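Local coordinates for beta-ketoacyl-[acyl-carrier-protein] synthase FabY (Pseudomonas aeruginosa, PDB 4CW4) that catalyses the condensation of acetyl-CoA with malonyl-acyl carrier protein, making the acetoacetyl primer that starts fatty acid synthesis, at residues Phe435-Gly440 against Pro467-Lys472; Pro500-Ile505 against Leu517-Arg522; Thr481-Gln486 against Ile535-Phe540; Arg353-Asn358 against Pro444-Thr449; Glu450-Asp455 against Asp511-Arg516. All coordinates share one frame; numbering follows the deposited sequence.

Contact 1 of 5, residues Phe435-Gly440 against Pro467-Lys472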
# COMPACT_ATOMS: atom_id res chain seq x y z
N PHE A 435 2.96 9.76 28.77
CA PHE A 435 2.36 8.43 28.85
C PHE A 435 2.54 7.72 27.51
O PHE A 435 2.88 8.34 26.49
CB PHE A 435 0.89 8.49 29.30
CG PHE A 435 -0.09 9.12 28.31
CD1 PHE A 435 -0.06 10.48 28.03
CD2 PHE A 435 -1.08 8.34 27.73
CE1 PHE A 435 -0.99 11.04 27.14
CE2 PHE A 435 -2.00 8.90 26.85
CZ PHE A 435 -1.95 10.25 26.56
N VAL A 436 2.34 6.41 27.55
CA VAL A 436 2.51 5.57 26.37
C VAL A 436 1.18 4.94 25.99
O VAL A 436 0.49 4.32 26.81
CB VAL A 436 3.52 4.43 26.64
CG1 VAL A 436 3.66 3.52 25.40
CG2 VAL A 436 4.88 4.97 27.07
N HIS A 437 0.80 5.13 24.74
CA HIS A 437 -0.24 4.34 24.11
C HIS A 437 0.44 3.10 23.56
O HIS A 437 1.02 3.11 22.46
CB HIS A 437 -0.97 5.13 23.02
CG HIS A 437 -2.35 5.52 23.44
ND1 HIS A 437 -3.41 4.64 23.36
CD2 HIS A 437 -2.84 6.65 24.02
CE1 HIS A 437 -4.49 5.21 23.85
NE2 HIS A 437 -4.17 6.44 24.26
N ALA A 438 0.39 2.04 24.35
CA ALA A 438 1.06 0.81 24.01
C ALA A 438 0.39 0.16 22.83
O ALA A 438 -0.82 0.26 22.66
CB ALA A 438 1.06 -0.15 25.17
N HIS A 439 1.19 -0.54 22.05
CA HIS A 439 0.68 -1.35 20.97
C HIS A 439 -0.35 -2.32 21.55
O HIS A 439 -1.46 -2.41 21.05
CB HIS A 439 1.81 -2.11 20.30
CG HIS A 439 1.35 -2.98 19.18
ND1 HIS A 439 0.73 -2.47 18.05
CD2 HIS A 439 1.41 -4.32 19.00
CE1 HIS A 439 0.44 -3.46 17.23
NE2 HIS A 439 0.83 -4.60 17.79
N GLY A 440 0.02 -3.01 22.62
CA GLY A 440 -0.93 -3.73 23.46
C GLY A 440 -1.92 -4.57 22.68
O GLY A 440 -3.12 -4.36 22.80
N PRO A 467 3.13 5.89 32.79
CA PRO A 467 1.76 5.40 32.59
C PRO A 467 1.56 4.82 31.20
O PRO A 467 1.96 5.41 30.18
CB PRO A 467 0.89 6.65 32.81
CG PRO A 467 1.78 7.60 33.56
CD PRO A 467 3.16 7.34 33.06
N VAL A 468 0.91 3.65 31.19
CA VAL A 468 0.64 2.90 29.98
C VAL A 468 -0.86 2.63 29.83
O VAL A 468 -1.54 2.24 30.78
CB VAL A 468 1.39 1.53 29.99
CG1 VAL A 468 1.03 0.67 28.79
CG2 VAL A 468 2.89 1.74 30.07
N THR A 469 -1.38 2.85 28.62
CA THR A 469 -2.76 2.54 28.29
C THR A 469 -2.77 1.73 26.99
O THR A 469 -1.79 1.73 26.25
CB THR A 469 -3.60 3.83 28.21
OG1 THR A 469 -5.00 3.52 28.06
CG2 THR A 469 -3.14 4.75 27.09
N ALA A 470 -3.87 1.01 26.74
CA ALA A 470 -3.95 0.08 25.60
C ALA A 470 -5.34 0.09 24.97
O ALA A 470 -6.26 -0.55 25.44
CB ALA A 470 -3.57 -1.32 26.05
N VAL A 471 -5.48 0.88 23.90
CA VAL A 471 -6.79 1.13 23.32
C VAL A 471 -7.42 -0.15 22.76
O VAL A 471 -8.64 -0.26 22.68
CB VAL A 471 -6.71 2.22 22.23
CG1 VAL A 471 -6.10 1.64 20.94
CG2 VAL A 471 -8.08 2.85 21.98
N LYS A 472 -6.59 -1.13 22.38
CA LYS A 472 -7.12 -2.37 21.78
C LYS A 472 -7.95 -3.18 22.77
O LYS A 472 -8.73 -4.05 22.37
CB LYS A 472 -6.01 -3.23 21.19
CG LYS A 472 -5.29 -2.59 19.99
CD LYS A 472 -4.14 -3.45 19.48
CE LYS A 472 -3.38 -2.80 18.32
NZ LYS A 472 -2.78 -1.49 18.71
O HOH W 1 -3.00 1.93 22.85
O HOH W 2 -3.64 -1.38 22.68
O HOH W 3 -0.72 -0.22 17.11
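Two parallel neighbouring strands of a beta-alpha-beta unit meet here, and the first runs straight into the predicted active-site residue His439. Three backbone bonds join them, each nearly along the carbonyl axis. Val436 N donates to Pro467 O at 2.8 Å. Thr469 N returns to Val436 O at 3.0 Å, and Ala438 N reaches Thr469 O at 2.9 Å. Helix 444-461 lies against the face that carries Val436 and Val468. On that side Ala438 CB also meets Val468 CG1 at 3.7 Å.

The other face carries His437 and Thr469, side by side and pointing the same way. Thr469 CG2 sits over the middle of the imidazole, 3.5 Å from the centroid of the His437 ring and 10° off its normal, a CH-pi contact. OG1 of Thr469 is anti to the backbone N (chi1 -172°) and is bonded to Pro500 O. At the edge of the His437 ring, in its plane, ND1 meets a water that also donates to Ala438 O and accepts from Val471 N. This water fills in where direct pairing stops.

Beyond the strands, Lys472 stretches back along the loop and bends only at its last torsion (chi4 60°). Its NZ donates to His439 O at 2.8 Å, on a lone pair. A second water joins Lys472 NZ, 2.9 Å away, to ND1 of His439. A nearby ammonium could influence the ionisation of that imidazole. A catalytic histidine just after a buried strand, with a lysine close by, is typical of the beta-ketoacyl synthase site in the thiolase-like fold.

Contact 2 of 5, residues Pro500-Ile505 against Leu517-Arg522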
# COMPACT_ATOMS: atom_id res chain seq x y z
N PRO A 500 -7.21 5.99 30.20
CA PRO A 500 -8.12 4.84 30.28
C PRO A 500 -7.42 3.60 30.82
O PRO A 500 -6.28 3.32 30.46
CB PRO A 500 -8.55 4.62 28.83
CG PRO A 500 -8.27 5.91 28.15
CD PRO A 500 -7.06 6.46 28.83
N GLY A 501 -8.08 2.89 31.73
CA GLY A 501 -7.54 1.64 32.24
C GLY A 501 -7.65 0.52 31.22
O GLY A 501 -8.35 0.63 30.22
N ILE A 502 -6.96 -0.58 31.49
CA ILE A 502 -7.12 -1.82 30.72
C ILE A 502 -8.16 -2.64 31.49
O ILE A 502 -7.82 -3.48 32.33
CB ILE A 502 -5.80 -2.58 30.55
CG1 ILE A 502 -4.70 -1.64 30.04
CG2 ILE A 502 -6.02 -3.76 29.60
CD1 ILE A 502 -3.35 -2.29 29.83
N LYS A 503 -9.43 -2.36 31.24
CA LYS A 503 -10.49 -2.85 32.14
C LYS A 503 -10.80 -4.32 31.95
O LYS A 503 -11.47 -4.92 32.80
CB LYS A 503 -11.75 -2.01 31.99
CG LYS A 503 -11.53 -0.59 32.41
CD LYS A 503 -12.78 0.26 32.28
CE LYS A 503 -12.42 1.66 32.62
NZ LYS A 503 -13.05 2.60 31.68
N THR A 504 -10.33 -4.90 30.85
CA THR A 504 -10.60 -6.29 30.55
C THR A 504 -9.72 -7.27 31.31
O THR A 504 -10.00 -8.47 31.32
CB THR A 504 -10.40 -6.54 29.07
OG1 THR A 504 -9.08 -6.10 28.72
CG2 THR A 504 -11.42 -5.80 28.24
N ILE A 505 -8.65 -6.79 31.95
CA ILE A 505 -7.73 -7.67 32.68
C ILE A 505 -7.96 -7.57 34.18
O ILE A 505 -8.41 -6.54 34.69
CB ILE A 505 -6.23 -7.43 32.32
CG1 ILE A 505 -5.71 -6.12 32.89
CG2 ILE A 505 -6.06 -7.48 30.79
CD1 ILE A 505 -4.20 -5.94 32.69
N LEU A 517 7.04 0.83 34.85
CA LEU A 517 5.78 1.09 34.16
C LEU A 517 4.62 1.08 35.14
O LEU A 517 4.62 0.32 36.13
CB LEU A 517 5.50 0.04 33.07
CG LEU A 517 6.60 -0.24 32.05
CD1 LEU A 517 6.17 -1.28 31.04
CD2 LEU A 517 7.04 1.02 31.33
N SER A 518 3.61 1.89 34.84
CA SER A 518 2.37 1.89 35.60
C SER A 518 1.22 1.48 34.68
O SER A 518 0.72 2.29 33.88
CB SER A 518 2.08 3.26 36.20
OG SER A 518 0.80 3.30 36.82
N ILE A 519 0.85 0.21 34.78
CA ILE A 519 -0.18 -0.40 33.95
C ILE A 519 -1.37 -0.74 34.85
O ILE A 519 -1.26 -1.61 35.73
CB ILE A 519 0.31 -1.71 33.28
CG1 ILE A 519 1.59 -1.47 32.47
CG2 ILE A 519 -0.77 -2.24 32.36
CD1 ILE A 519 2.31 -2.73 32.08
N SER A 520 -2.49 -0.05 34.66
CA SER A 520 -3.62 -0.21 35.55
C SER A 520 -4.86 -0.71 34.82
O SER A 520 -5.07 -0.38 33.64
CB SER A 520 -3.94 1.12 36.20
OG SER A 520 -5.05 0.99 37.06
N ASN A 521 -5.69 -1.46 35.55
CA ASN A 521 -6.96 -1.93 35.00
C ASN A 521 -8.11 -0.99 35.32
O ASN A 521 -9.27 -1.29 35.01
CB ASN A 521 -7.27 -3.39 35.41
CG ASN A 521 -7.62 -3.55 36.87
OD1 ASN A 521 -7.46 -2.65 37.68
ND2 ASN A 521 -8.09 -4.75 37.20
N ARG A 522 -7.77 0.16 35.90
CA ARG A 522 -8.71 1.23 36.25
C ARG A 522 -8.33 2.51 35.54
O ARG A 522 -7.15 2.76 35.29
CB ARG A 522 -8.71 1.53 37.78
CG ARG A 522 -8.72 0.31 38.69
CD ARG A 522 -10.10 -0.28 38.84
NE ARG A 522 -10.16 -1.28 39.91
CZ ARG A 522 -10.78 -2.46 39.83
NH1 ARG A 522 -11.43 -2.83 38.73
NH2 ARG A 522 -10.75 -3.28 40.88
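Gly501, just after Pro500, lies close against the backbone of 520-522. Its CA is 3.5 Å from Ser520 O and 3.3 Å from Arg522 O. With no side chain in between, the two backbones can run this close.

Ile502 makes the main backbone link. Its N donates to Ser520 O at 2.9 Å, almost straight (175°) and on a lone pair in the carbonyl plane. Its side chain crosses that of Ile519 obliquely, and CD1 of Ile502 touches CG2 of Ile519 at 3.6 Å. Ile502 O faces CA of Asn521 at 3.2 Å, a CA-H...O contact. A type I beta turn runs from Ile502 to Ile505, but its own closing bond is weak. The partner segment has just left strand 517-519, which pairs in parallel with strand 466-469. It turns at Ser520, whose OG accepts from Arg522 N at 3.1 Å, an ST turn. The contact therefore fastens the loop after helix 482-496 to the end of a strand in the C-terminal half of this thiolase-like fold.

Lys503 rests CG on Asn521 O at 3.5 Å. Its NZ leaves for salt bridges with Glu36 and Asp523. Thr504 turns away and bonds through OG1 to Ser352 O. Ile505 supplies the last acceptor. ND2 of Asn521 donates to Ile505 O at 3.1 Å, and the oxygen lies in the amide plane (3° out). Asn521 gets there with CG in the crowded position between N and the carbonyl carbon (chi1 71°).

Contact 3 of 5, residues Thr481-Gln486 against Ile535-Phe540; sequences TASADQ and INSKGF
The amide of Gln486 is the flat group at the centre. Ile535 CG2 lies over one face, 3.7 Å from OE1 of Gln486. The ammonium of Lys472 lies on the opposite face. At the edge, NE2 of Gln486 donates to Asn536 O at 2.9 Å. That bond is fairly straight (164°), and the oxygen sits within 5° of the amide plane. NE2 in turn lies in the plane of the Asn536 carbonyl. At the oxygen end, OE1 of Gln486 accepts from a water at 2.9 Å. The same water meets OG of Ser537 at 2.7 Å. Both ends of the amide are thus used, which fixes its rotation and helps to hold the water beside the predicted active-site histidine, His439.

The helical piece 482-486 runs nearly antiparallel to strand 535-539, with the axes of these short pieces 8.6 Å apart at closest. Helix 288-301 touches both. This is consistent with the central helical layer of the thiolase-like fold, where helices are buried between sheets.

Gln486 and Ile535 slide past each other in opposite directions. CG2 of Ile535 is anti to its backbone N and also touches CB of Gln486 at 3.7 Å. One turn earlier on the helix, Ser483 CB packs 4.0 Å from CB of Ser537. OG of Ser537 is anti to the backbone N (chi1 -167°), which brings it to the water. Asn536 alternates to the other face of the strand, where its amide bonds to Ser546, Asn410 and Glu450.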
# COMPACT_ATOMS: atom_id res chain seq x y z
N THR A 481 -5.58 0.94 10.73
CA THR A 481 -6.09 2.07 11.48
C THR A 481 -5.72 2.01 12.95
O THR A 481 -6.04 2.92 13.71
CB THR A 481 -7.63 2.11 11.31
OG1 THR A 481 -7.93 1.92 9.93
CG2 THR A 481 -8.23 3.43 11.78
N ALA A 482 -5.01 0.96 13.35
CA ALA A 482 -4.77 0.73 14.77
C ALA A 482 -4.14 1.93 15.48
O ALA A 482 -4.57 2.35 16.54
CB ALA A 482 -3.92 -0.49 14.98
N SER A 483 -3.08 2.49 14.91
CA SER A 483 -2.39 3.58 15.57
C SER A 483 -3.13 4.91 15.45
O SER A 483 -2.82 5.82 16.20
CB SER A 483 -0.92 3.67 15.16
OG SER A 483 -0.75 3.73 13.75
N ALA A 484 -4.11 5.01 14.57
CA ALA A 484 -5.02 6.14 14.58
C ALA A 484 -6.01 6.02 15.76
O ALA A 484 -6.31 7.00 16.41
CB ALA A 484 -5.78 6.27 13.25
N ASP A 485 -6.53 4.83 16.02
CA ASP A 485 -7.34 4.62 17.22
C ASP A 485 -6.56 5.06 18.47
O ASP A 485 -7.11 5.67 19.39
CB ASP A 485 -7.73 3.13 17.39
CG ASP A 485 -8.70 2.63 16.34
OD1 ASP A 485 -9.48 3.43 15.77
OD2 ASP A 485 -8.71 1.39 16.13
N GLN A 486 -5.27 4.73 18.50
CA GLN A 486 -4.40 5.16 19.61
C GLN A 486 -4.28 6.68 19.70
O GLN A 486 -4.49 7.27 20.76
CB GLN A 486 -3.00 4.53 19.49
CG GLN A 486 -2.96 3.01 19.61
CD GLN A 486 -1.57 2.46 19.26
OE1 GLN A 486 -1.17 2.43 18.10
NE2 GLN A 486 -0.84 2.06 20.26
N ILE A 535 2.92 7.19 20.97
CA ILE A 535 2.09 6.19 20.31
C ILE A 535 3.01 5.08 19.79
O ILE A 535 3.91 5.36 18.99
CB ILE A 535 1.33 6.79 19.11
CG1 ILE A 535 0.57 8.07 19.48
CG2 ILE A 535 0.39 5.76 18.51
CD1 ILE A 535 -0.47 7.94 20.52
N ASN A 536 2.80 3.85 20.24
CA ASN A 536 3.65 2.75 19.84
C ASN A 536 2.92 1.70 19.01
O ASN A 536 1.79 1.32 19.33
CB ASN A 536 4.28 2.08 21.06
CG ASN A 536 5.52 1.27 20.69
OD1 ASN A 536 6.32 1.71 19.85
ND2 ASN A 536 5.64 0.07 21.23
N SER A 537 3.56 1.25 17.94
CA SER A 537 2.90 0.34 17.01
C SER A 537 3.88 -0.56 16.28
O SER A 537 5.07 -0.25 16.09
CB SER A 537 2.08 1.12 15.99
OG SER A 537 1.20 0.30 15.25
N LYS A 538 3.37 -1.70 15.83
CA LYS A 538 4.22 -2.66 15.16
C LYS A 538 3.31 -3.56 14.40
O LYS A 538 2.08 -3.58 14.58
CB LYS A 538 5.03 -3.51 16.14
CG LYS A 538 5.24 -2.90 17.52
CD LYS A 538 5.39 -3.94 18.58
CE LYS A 538 6.65 -4.72 18.44
NZ LYS A 538 7.30 -4.90 19.77
N GLY A 539 3.93 -4.34 13.55
CA GLY A 539 3.19 -5.29 12.79
C GLY A 539 4.19 -6.26 12.26
O GLY A 539 5.40 -6.11 12.39
N PHE A 540 3.61 -7.29 11.69
CA PHE A 540 4.28 -8.24 10.79
C PHE A 540 5.22 -7.55 9.84
O PHE A 540 5.03 -6.38 9.50
CB PHE A 540 3.28 -8.99 9.89
CG PHE A 540 2.22 -9.77 10.62
CD1 PHE A 540 2.24 -9.90 12.01
CD2 PHE A 540 1.19 -10.36 9.91
CE1 PHE A 540 1.25 -10.62 12.66
CE2 PHE A 540 0.19 -11.08 10.55
CZ PHE A 540 0.23 -11.22 11.93
O HOH W 3 -0.72 -0.22 17.11

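Contact 4 of 5, residues Arg353-Asn358 against Pro444-Thr449; sequences RPFGEN and PANRVT
Arg447 carries this contact along its whole length. CG takes the crowded position between the backbone N and the carbonyl carbon (chi1 73°), and the chain then runs extended to NE. CB rests against the Phe355 ring, 4.0 Å from CD1 of Phe355. The rim of that ring also meets the carbonyl O of Arg447, near the ring plane. CD of Arg447 passes Gly356 O at 3.4 Å. NE forms a salt bridge with Asp511.

NH1 of Arg447 meets Asn358 tip to tip and donates to OD1 of Asn358 at 3.1 Å. The bond is bent (141°). The donor stands above the plane of the Asn358 carbonyl, while OD1 lies near the guanidinium plane. The amide and guanidinium planes are 44° apart. NH1 also gives to a water that accepts from Asn358 N and donates to OE1 of Glu357. NH2 reaches the same carboxylate oxygen through a second water, 3.0 Å from NH2 of Arg447. Glu357 OE1 and Arg447 NH2 are 4.3 Å apart, too far for a salt bridge. Pro444 CB lies over one face of the guanidinium, toward its rim.

Asn358 is held by its other end too. ND2 of Asn358 donates to Arg353 O at 3.0 Å. That oxygen also takes Gly356 N and so closes a type II beta turn from Arg353 to Gly356. Phe355 adopts positive phi there. The contact fastens this turn to the first turns of helix 444-461, the connecting helix of a beta-alpha-beta unit, where Asn446 lies beside the predicted active-site histidine, His439.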
# COMPACT_ATOMS: atom_id res chain seq x y z
N ARG A 353 -7.19 -8.48 25.97
CA ARG A 353 -6.64 -8.35 27.33
C ARG A 353 -5.15 -7.95 27.29
O ARG A 353 -4.28 -8.74 27.66
CB ARG A 353 -6.77 -9.71 28.04
CG ARG A 353 -8.20 -10.08 28.39
CD ARG A 353 -8.36 -11.60 28.56
NE ARG A 353 -9.68 -12.05 29.01
CZ ARG A 353 -10.00 -12.34 30.26
NH1 ARG A 353 -9.12 -12.20 31.25
NH2 ARG A 353 -11.23 -12.78 30.54
N PRO A 354 -4.85 -6.77 26.73
CA PRO A 354 -3.45 -6.32 26.67
C PRO A 354 -2.76 -6.41 28.04
O PRO A 354 -3.32 -5.97 29.03
CB PRO A 354 -3.56 -4.86 26.22
CG PRO A 354 -4.90 -4.76 25.56
CD PRO A 354 -5.78 -5.72 26.32
N PHE A 355 -1.57 -6.99 28.07
CA PHE A 355 -0.73 -7.11 29.26
C PHE A 355 -1.27 -8.01 30.36
O PHE A 355 -0.63 -8.15 31.39
CB PHE A 355 -0.35 -5.72 29.80
CG PHE A 355 0.43 -4.92 28.79
CD1 PHE A 355 1.73 -5.27 28.45
CD2 PHE A 355 -0.17 -3.88 28.13
CE1 PHE A 355 2.41 -4.58 27.47
CE2 PHE A 355 0.51 -3.17 27.16
CZ PHE A 355 1.81 -3.51 26.83
N GLY A 356 -2.42 -8.66 30.12
CA GLY A 356 -2.94 -9.66 31.03
C GLY A 356 -2.69 -11.06 30.52
O GLY A 356 -2.07 -11.23 29.49
N GLU A 357 -3.16 -12.05 31.26
CA GLU A 357 -3.32 -13.38 30.68
C GLU A 357 -4.11 -13.20 29.38
O GLU A 357 -5.17 -12.56 29.36
CB GLU A 357 -4.03 -14.34 31.63
CG GLU A 357 -3.30 -14.56 32.95
CD GLU A 357 -1.95 -15.21 32.77
OE1 GLU A 357 -1.82 -16.09 31.89
OE2 GLU A 357 -1.01 -14.84 33.51
N ASN A 358 -3.58 -13.72 28.28
CA ASN A 358 -4.18 -13.45 26.97
C ASN A 358 -3.79 -14.51 25.95
O ASN A 358 -3.01 -15.42 26.27
CB ASN A 358 -3.89 -12.00 26.50
CG ASN A 358 -2.41 -11.69 26.34
OD1 ASN A 358 -1.59 -12.58 26.09
ND2 ASN A 358 -2.07 -10.40 26.42
N PRO A 444 0.65 -13.19 24.04
CA PRO A 444 1.71 -13.52 25.00
C PRO A 444 3.08 -12.97 24.59
O PRO A 444 3.85 -12.53 25.44
CB PRO A 444 1.70 -15.05 25.00
CG PRO A 444 0.28 -15.39 24.72
CD PRO A 444 -0.17 -14.36 23.72
N ALA A 445 3.37 -13.00 23.30
CA ALA A 445 4.62 -12.43 22.81
C ALA A 445 4.66 -10.92 23.01
O ALA A 445 5.69 -10.38 23.42
CB ALA A 445 4.84 -12.75 21.33
N ASN A 446 3.56 -10.23 22.71
CA ASN A 446 3.59 -8.78 22.79
C ASN A 446 3.71 -8.30 24.23
O ASN A 446 4.43 -7.35 24.51
CB ASN A 446 2.36 -8.11 22.17
CG ASN A 446 2.52 -6.60 22.15
OD1 ASN A 446 3.27 -6.06 21.34
ND2 ASN A 446 1.89 -5.91 23.08
N ARG A 447 3.02 -8.95 25.15
CA ARG A 447 3.00 -8.40 26.51
C ARG A 447 4.39 -8.43 27.12
O ARG A 447 4.76 -7.53 27.85
CB ARG A 447 1.97 -9.14 27.38
CG ARG A 447 2.37 -10.54 27.79
CD ARG A 447 1.22 -11.28 28.46
NE ARG A 447 1.68 -12.52 29.09
CZ ARG A 447 1.04 -13.69 29.09
NH1 ARG A 447 -0.12 -13.84 28.47
NH2 ARG A 447 1.57 -14.71 29.72
N VAL A 448 5.16 -9.47 26.78
CA VAL A 448 6.54 -9.57 27.25
C VAL A 448 7.47 -8.64 26.45
O VAL A 448 8.17 -7.80 27.03
CB VAL A 448 7.05 -11.03 27.19
CG1 VAL A 448 8.56 -11.11 27.48
CG2 VAL A 448 6.28 -11.89 28.17
N THR A 449 7.48 -8.80 25.13
CA THR A 449 8.44 -8.04 24.32
C THR A 449 8.21 -6.53 24.37
O THR A 449 9.17 -5.76 24.43
CB THR A 449 8.48 -8.50 22.85
OG1 THR A 449 7.19 -8.38 22.24
CG2 THR A 449 8.93 -9.90 22.78
O HOH W 4 0.48 -17.09 31.13
O HOH W 5 -1.82 -16.01 29.18

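Contact 5 of 5, residues Glu450-Asp455 against Asp511-Arg516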
# COMPACT_ATOMS: atom_id res chain seq x y z
N GLU A 450 6.95 -6.08 24.35
CA GLU A 450 6.68 -4.66 24.40
C GLU A 450 6.97 -4.08 25.77
O GLU A 450 7.55 -3.00 25.87
CB GLU A 450 5.25 -4.31 23.97
CG GLU A 450 5.10 -2.80 23.81
CD GLU A 450 3.73 -2.30 23.37
OE1 GLU A 450 2.72 -3.02 23.49
OE2 GLU A 450 3.65 -1.12 22.96
N SER A 451 6.58 -4.77 26.83
CA SER A 451 6.88 -4.23 28.15
C SER A 451 8.38 -4.16 28.39
O SER A 451 8.86 -3.22 29.01
CB SER A 451 6.17 -5.03 29.25
OG SER A 451 6.67 -6.35 29.39
N GLU A 452 9.13 -5.13 27.88
CA GLU A 452 10.58 -5.09 28.03
C GLU A 452 11.17 -3.87 27.31
O GLU A 452 12.04 -3.20 27.85
CB GLU A 452 11.23 -6.37 27.52
CG GLU A 452 12.72 -6.33 27.65
CD GLU A 452 13.35 -7.70 27.56
OE1 GLU A 452 12.68 -8.64 27.08
OE2 GLU A 452 14.52 -7.84 27.97
N ILE A 453 10.71 -3.58 26.10
CA ILE A 453 11.16 -2.37 25.41
C ILE A 453 10.82 -1.11 26.20
O ILE A 453 11.68 -0.25 26.42
CB ILE A 453 10.51 -2.27 24.03
CG1 ILE A 453 11.05 -3.37 23.13
CG2 ILE A 453 10.76 -0.90 23.40
CD1 ILE A 453 10.22 -3.61 21.89
N LEU A 454 9.57 -0.96 26.63
CA LEU A 454 9.20 0.25 27.36
C LEU A 454 9.96 0.39 28.67
O LEU A 454 10.41 1.47 29.03
CB LEU A 454 7.69 0.30 27.61
CG LEU A 454 6.80 0.26 26.37
CD1 LEU A 454 5.34 0.18 26.77
CD2 LEU A 454 7.06 1.46 25.48
N ASP A 455 10.10 -0.71 29.39
CA ASP A 455 10.82 -0.71 30.65
C ASP A 455 12.28 -0.29 30.45
O ASP A 455 12.83 0.49 31.23
CB ASP A 455 10.75 -2.09 31.27
CG ASP A 455 11.12 -2.10 32.73
OD1 ASP A 455 10.57 -1.27 33.51
OD2 ASP A 455 11.94 -2.95 33.10
N ASP A 511 4.57 -12.43 33.68
CA ASP A 511 5.80 -12.31 32.88
C ASP A 511 6.00 -10.93 32.28
O ASP A 511 6.96 -10.70 31.56
CB ASP A 511 5.90 -13.42 31.82
CG ASP A 511 4.73 -13.42 30.83
OD1 ASP A 511 3.93 -12.45 30.82
OD2 ASP A 511 4.65 -14.40 30.04
N VAL A 512 5.09 -9.99 32.56
CA VAL A 512 5.23 -8.65 32.03
C VAL A 512 6.29 -7.89 32.83
O VAL A 512 6.35 -7.98 34.06
CB VAL A 512 3.89 -7.92 32.09
CG1 VAL A 512 4.05 -6.43 31.81
CG2 VAL A 512 2.91 -8.57 31.08
N HIS A 513 7.12 -7.12 32.13
CA HIS A 513 8.18 -6.33 32.76
C HIS A 513 7.59 -4.99 33.22
O HIS A 513 7.20 -4.17 32.39
CB HIS A 513 9.31 -6.07 31.77
CG HIS A 513 10.00 -7.30 31.29
ND1 HIS A 513 11.36 -7.32 31.01
CD2 HIS A 513 9.55 -8.55 31.02
CE1 HIS A 513 11.70 -8.52 30.59
NE2 HIS A 513 10.62 -9.29 30.58
N GLN A 514 7.53 -4.77 34.54
CA GLN A 514 6.79 -3.65 35.10
C GLN A 514 7.58 -2.68 35.95
O GLN A 514 6.99 -1.73 36.45
CB GLN A 514 5.71 -4.19 36.07
CG GLN A 514 4.65 -4.97 35.44
CD GLN A 514 3.48 -5.16 36.35
OE1 GLN A 514 3.32 -6.22 36.97
NE2 GLN A 514 2.61 -4.17 36.38
N GLN A 515 8.87 -2.91 36.17
CA GLN A 515 9.56 -2.15 37.22
C GLN A 515 9.36 -0.64 37.07
O GLN A 515 9.11 0.03 38.07
CB GLN A 515 11.07 -2.48 37.32
CG GLN A 515 11.72 -1.78 38.53
CD GLN A 515 13.22 -2.03 38.70
OE1 GLN A 515 13.83 -2.85 38.01
NE2 GLN A 515 13.82 -1.30 39.62
N ARG A 516 9.45 -0.13 35.85
CA ARG A 516 9.32 1.31 35.59
C ARG A 516 8.02 1.73 34.90
O ARG A 516 7.92 2.86 34.46
CB ARG A 516 10.53 1.79 34.78
CG ARG A 516 11.79 1.89 35.64
CD ARG A 516 13.05 1.51 34.92
NE ARG A 516 13.12 0.06 34.68
CZ ARG A 516 14.09 -0.75 35.10
NH1 ARG A 516 15.11 -0.31 35.82
NH2 ARG A 516 14.03 -2.04 34.79
O HOH W 6 10.97 -4.67 35.07
O HOH W 7 12.85 -4.91 31.41
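OD2 of Asp455 is gripped three times. NH2 of Arg516 donates to it at 2.8 Å and nearly straight (174°), as part of a salt bridge. Two waters also donate to it. One, 2.8 Å from OD2 of Asp455, accepts from Gln515 N. The other, 2.7 Å from OD2 of Asp455, meets ND1 of His513 in the plane of that ring. OD1 of Asp455 takes two more bonds, both from Arg516. The backbone N of Arg516 comes in at 2.8 Å, nearly along the C-O axis of OD1. NE of Arg516 follows at 3.1 Å from above the carboxylate plane.

Arg516 thus grips the acid side-on with NE and NH2, one to each oxygen, and the two planes are tilted 50° apart. The arginine bends at chi2 and chi3 to double back. Asp455 has CG anti to the backbone N (chi1 -163°). Five donors, one of them a guanidinium, would be expected to favour the ionised carboxylate.

Helix 444-461 is the connecting helix between two parallel strands, 434-437 and 466-469. The loop 511-516 runs along it before entering strand 517-519, so the contact fixes the approach to the next strand of the sheet.

A turn earlier, OG of Ser451 accepts from His513 N at 2.9 Å. Its one proton goes back into its own helix, where Arg447 O is the main acceptor and Val448 O is also within bonding distance. Val512 CG1 packs on CB of Ser451 at 3.6 Å. Glu452 lies alongside His513 and places CB over one face, 3.9 Å from the centroid of the His513 ring, a CH-pi contact. Glu452 also packs on His608 of the second subunit.

Contact 4 opens first, at residues 353-358, and closes on the start of helix 444-461. Contact 1 opens within that loop, at strand 434-437, and closes at strand 466-469, so contacts 4 and 1 cross. Contact 5 starts further along the same helix, crosses contact 1 and closes at 511-516. Contact 3 opens next, at helix 482-496, crosses contact 5 and closes last, on strand 532-539. Contact 2 is nested inside contact 3 and crosses contact 5. Together they join strands 434-437, 466-469, 517-519 and 532-539 to helices 444-461 and 482-496. Glu450 links contacts 1, 3, 4 and 5 through its carboxylate, and one water belongs to contacts 1 and 3.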